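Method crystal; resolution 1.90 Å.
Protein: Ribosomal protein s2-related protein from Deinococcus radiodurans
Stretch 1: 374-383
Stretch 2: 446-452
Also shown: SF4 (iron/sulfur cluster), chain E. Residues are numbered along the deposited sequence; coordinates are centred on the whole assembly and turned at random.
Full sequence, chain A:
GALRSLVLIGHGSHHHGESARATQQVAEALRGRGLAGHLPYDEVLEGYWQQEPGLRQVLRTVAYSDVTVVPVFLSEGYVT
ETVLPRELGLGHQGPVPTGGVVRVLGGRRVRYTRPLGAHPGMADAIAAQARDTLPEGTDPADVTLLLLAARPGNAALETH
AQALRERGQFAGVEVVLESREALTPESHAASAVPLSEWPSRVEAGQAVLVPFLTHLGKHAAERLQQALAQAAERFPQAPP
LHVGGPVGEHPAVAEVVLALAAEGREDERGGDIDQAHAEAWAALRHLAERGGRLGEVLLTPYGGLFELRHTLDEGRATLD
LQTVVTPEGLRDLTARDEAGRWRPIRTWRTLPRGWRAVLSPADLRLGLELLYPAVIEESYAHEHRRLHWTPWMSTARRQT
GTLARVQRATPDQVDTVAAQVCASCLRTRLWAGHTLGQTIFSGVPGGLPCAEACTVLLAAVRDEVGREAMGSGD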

# COMPACT_ATOMS: atom_id res chain seq x y z
N ALA A 374 -18.06 9.69 6.32
CA ALA A 374 -19.19 8.83 6.05
C ALA A 374 -19.15 7.46 6.67
O ALA A 374 -20.13 6.76 6.60
N VAL A 375 -18.06 7.12 7.34
CA VAL A 375 -17.89 5.82 7.91
C VAL A 375 -18.90 5.58 9.04
O VAL A 375 -19.45 4.51 9.17
N ILE A 376 -19.08 6.54 9.94
CA ILE A 376 -20.01 6.33 11.06
C ILE A 376 -21.48 6.07 10.62
O ILE A 376 -22.10 5.10 11.02
N GLU A 377 -21.95 6.91 9.71
CA GLU A 377 -23.29 6.89 9.19
C GLU A 377 -23.56 5.62 8.35
O GLU A 377 -24.63 5.02 8.42
N GLU A 378 -22.62 5.25 7.51
CA GLU A 378 -22.72 4.02 6.68
C GLU A 378 -22.68 2.78 7.46
O GLU A 378 -23.45 1.86 7.21
N SER A 379 -21.76 2.72 8.42
CA SER A 379 -21.66 1.58 9.29
C SER A 379 -22.96 1.37 10.12
O SER A 379 -23.47 0.23 10.25
N TYR A 380 -23.50 2.50 10.63
CA TYR A 380 -24.74 2.51 11.41
C TYR A 380 -25.88 1.98 10.57
O TYR A 380 -26.66 1.11 11.00
N ALA A 381 -26.00 2.52 9.38
CA ALA A 381 -27.04 2.12 8.45
C ALA A 381 -26.95 0.65 8.03
O ALA A 381 -27.96 -0.04 7.92
N HIS A 382 -25.74 0.15 7.83
CA HIS A 382 -25.57 -1.24 7.49
C HIS A 382 -26.01 -2.18 8.60
O HIS A 382 -26.73 -3.11 8.31
N GLU A 383 -25.65 -1.91 9.85
CA GLU A 383 -26.10 -2.69 11.02
C GLU A 383 -27.65 -2.73 11.21
O GLU A 383 -28.23 -3.72 11.67
N GLY A 446 -11.99 -3.33 11.60
CA GLY A 446 -11.93 -3.34 10.17
C GLY A 446 -13.20 -3.66 9.43
O GLY A 446 -13.12 -3.88 8.23
N GLY A 447 -14.37 -3.60 10.07
CA GLY A 447 -15.63 -3.86 9.35
C GLY A 447 -16.27 -2.57 8.95
O GLY A 447 -16.93 -1.94 9.75
N LEU A 448 -16.01 -2.14 7.70
CA LEU A 448 -16.58 -0.91 7.20
C LEU A 448 -17.20 -1.15 5.85
O LEU A 448 -16.59 -1.76 5.02
N PRO A 449 -18.43 -0.73 5.64
CA PRO A 449 -18.98 -0.90 4.26
C PRO A 449 -18.59 0.10 3.20
O PRO A 449 -18.35 1.28 3.47
N CYS A 450 -18.54 -0.38 1.95
CA CYS A 450 -18.36 0.43 0.76
C CYS A 450 -19.65 0.32 -0.05
O CYS A 450 -20.02 -0.80 -0.47
N ALA A 451 -20.35 1.46 -0.22
CA ALA A 451 -21.66 1.45 -0.83
C ALA A 451 -21.59 1.75 -2.32
O ALA A 451 -22.61 1.64 -3.03
N GLU A 452 -20.40 2.14 -2.83
CA GLU A 452 -20.32 2.61 -4.24
C GLU A 452 -18.84 2.71 -4.64
O GLU A 452 -17.99 3.14 -3.82

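A helix and a short strand can pack through very little surface when one compact side chain fills the gap and water completes the polar part. The helix 375-383 and the short strand through P449 and C450 of this ribosomal protein S2-related protein illustrate the principle: their axes cross almost at right angles, 7.6 Å apart at closest approach, and the two stretches bury 295 Å² in total.

The packing centres on P449, whose CA-to-CB bond points toward the helix and whose C-gamma endo ring packs against E378, S379 and H382, residues one helical turn apart or adjacent along the helix. P449 CD lies 3.3 Å from S379 OG, P449 CG is 4.0 Å from H382 CB, and the same CG is 4.1 Å from E378 CB. H382 (chi1 t) and E378 (chi1 m, chi2 t) both point toward the strand, and both CB atoms contact the CG of the ring. An apolar pair adds to it: V375 (t) and L448 (m, p) both leave their backbones sideways, yet the leucine's end swings nearer and its CD2 comes within 3.8 Å of V375 CG1.

No direct hydrogen bond crosses the interface. S379 (m) turns its hydroxyl back into its own helix, donating from OG to V375 O at 2.9 Å, and the same OG packs against the proline ring. The polar link runs instead through the carboxylate of E378. Water 1 donates to E378 OE1 at 2.8 Å and to P449 O at 2.6 Å, bridging two acceptors that could not bond to each other. Water 2 donates to E378 OE1 at 2.9 Å and accepts from A451 N, also at 2.9 Å.

C450 points away from the helix, and its t rotamer carries SG to FE1 of the iron/sulfur cluster at 2.3 Å. Alternation along the strand thus gives P449 to the helix and C450 to the metal.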

# COMPACT_ATOMS: atom_id res chain seq x y z
CB ALA A 374 -19.50 8.70 4.51
CB VAL A 375 -16.40 5.61 8.33
CG1 VAL A 375 -16.23 4.41 9.17
CG2 VAL A 375 -15.50 5.50 7.10
CB ILE A 376 -19.94 7.56 12.08
CG1 ILE A 376 -18.63 7.57 12.90
CG2 ILE A 376 -21.19 7.60 12.93
CD1 ILE A 376 -18.13 6.40 13.29
CB GLU A 377 -23.44 8.13 8.30
CG GLU A 377 -23.37 9.51 9.05
CD GLU A 377 -22.01 10.19 9.04
OE1 GLU A 377 -21.02 9.53 8.76
OE2 GLU A 377 -21.94 11.38 9.39
CB GLU A 378 -21.62 4.00 5.63
CG GLU A 378 -21.89 4.99 4.61
CD GLU A 378 -20.80 5.11 3.56
OE1 GLU A 378 -19.67 4.60 3.77
OE2 GLU A 378 -21.05 5.79 2.52
CB SER A 379 -20.42 1.69 10.19
OG SER A 379 -19.20 1.60 9.39
CB TYR A 380 -25.09 3.90 11.91
CG TYR A 380 -26.33 3.91 12.75
CD1 TYR A 380 -26.27 3.55 14.05
CD2 TYR A 380 -27.60 4.28 12.21
CE1 TYR A 380 -27.42 3.51 14.86
CE2 TYR A 380 -28.74 4.27 12.99
CZ TYR A 380 -28.65 3.85 14.31
OH TYR A 380 -29.78 3.83 15.15
CB ALA A 381 -26.94 2.98 7.27
CB HIS A 382 -24.13 -1.51 7.03
CG HIS A 382 -23.95 -2.87 6.45
ND1 HIS A 382 -24.68 -3.32 5.36
CD2 HIS A 382 -23.10 -3.85 6.76
CE1 HIS A 382 -24.26 -4.52 5.02
NE2 HIS A 382 -23.31 -4.88 5.86
CB GLU A 383 -25.47 -2.12 12.28
CG GLU A 383 -24.05 -2.39 12.51
CD GLU A 383 -23.62 -3.87 12.74
OE1 GLU A 383 -24.41 -4.84 12.70
OE2 GLU A 383 -22.41 -4.04 12.94
CB LEU A 448 -15.47 0.12 7.03
CG LEU A 448 -14.72 0.74 8.21
CD1 LEU A 448 -13.81 -0.19 8.87
CD2 LEU A 448 -13.88 1.84 7.69
CB PRO A 449 -20.49 -0.82 4.49
CG PRO A 449 -20.65 0.04 5.75
CD PRO A 449 -19.43 -0.17 6.59
CB CYS A 450 -17.18 0.03 -0.11
SG CYS A 450 -17.09 1.09 -1.58
CB ALA A 451 -22.58 2.48 -0.10
CB GLU A 452 -21.05 3.98 -4.45
CG GLU A 452 -21.13 4.31 -5.93
CD GLU A 452 -21.90 5.53 -6.25
OE1 GLU A 452 -22.32 6.22 -5.33
OE2 GLU A 452 -22.12 5.74 -7.43
FE1 SF4 E . -14.89 1.22 -2.06
FE2 SF4 E . -12.92 2.69 -3.22
FE3 SF4 E . -12.48 1.40 -0.88
FE4 SF4 E . -12.74 -0.03 -3.20
S1 SF4 E . -11.04 1.47 -2.71
S2 SF4 E . -13.75 -0.54 -1.19
S3 SF4 E . -14.36 1.21 -4.30
S4 SF4 E . -13.89 3.19 -1.17
O HOH W 1 -17.83 3.09 5.22
O HOH W 2 -19.15 3.79 1.03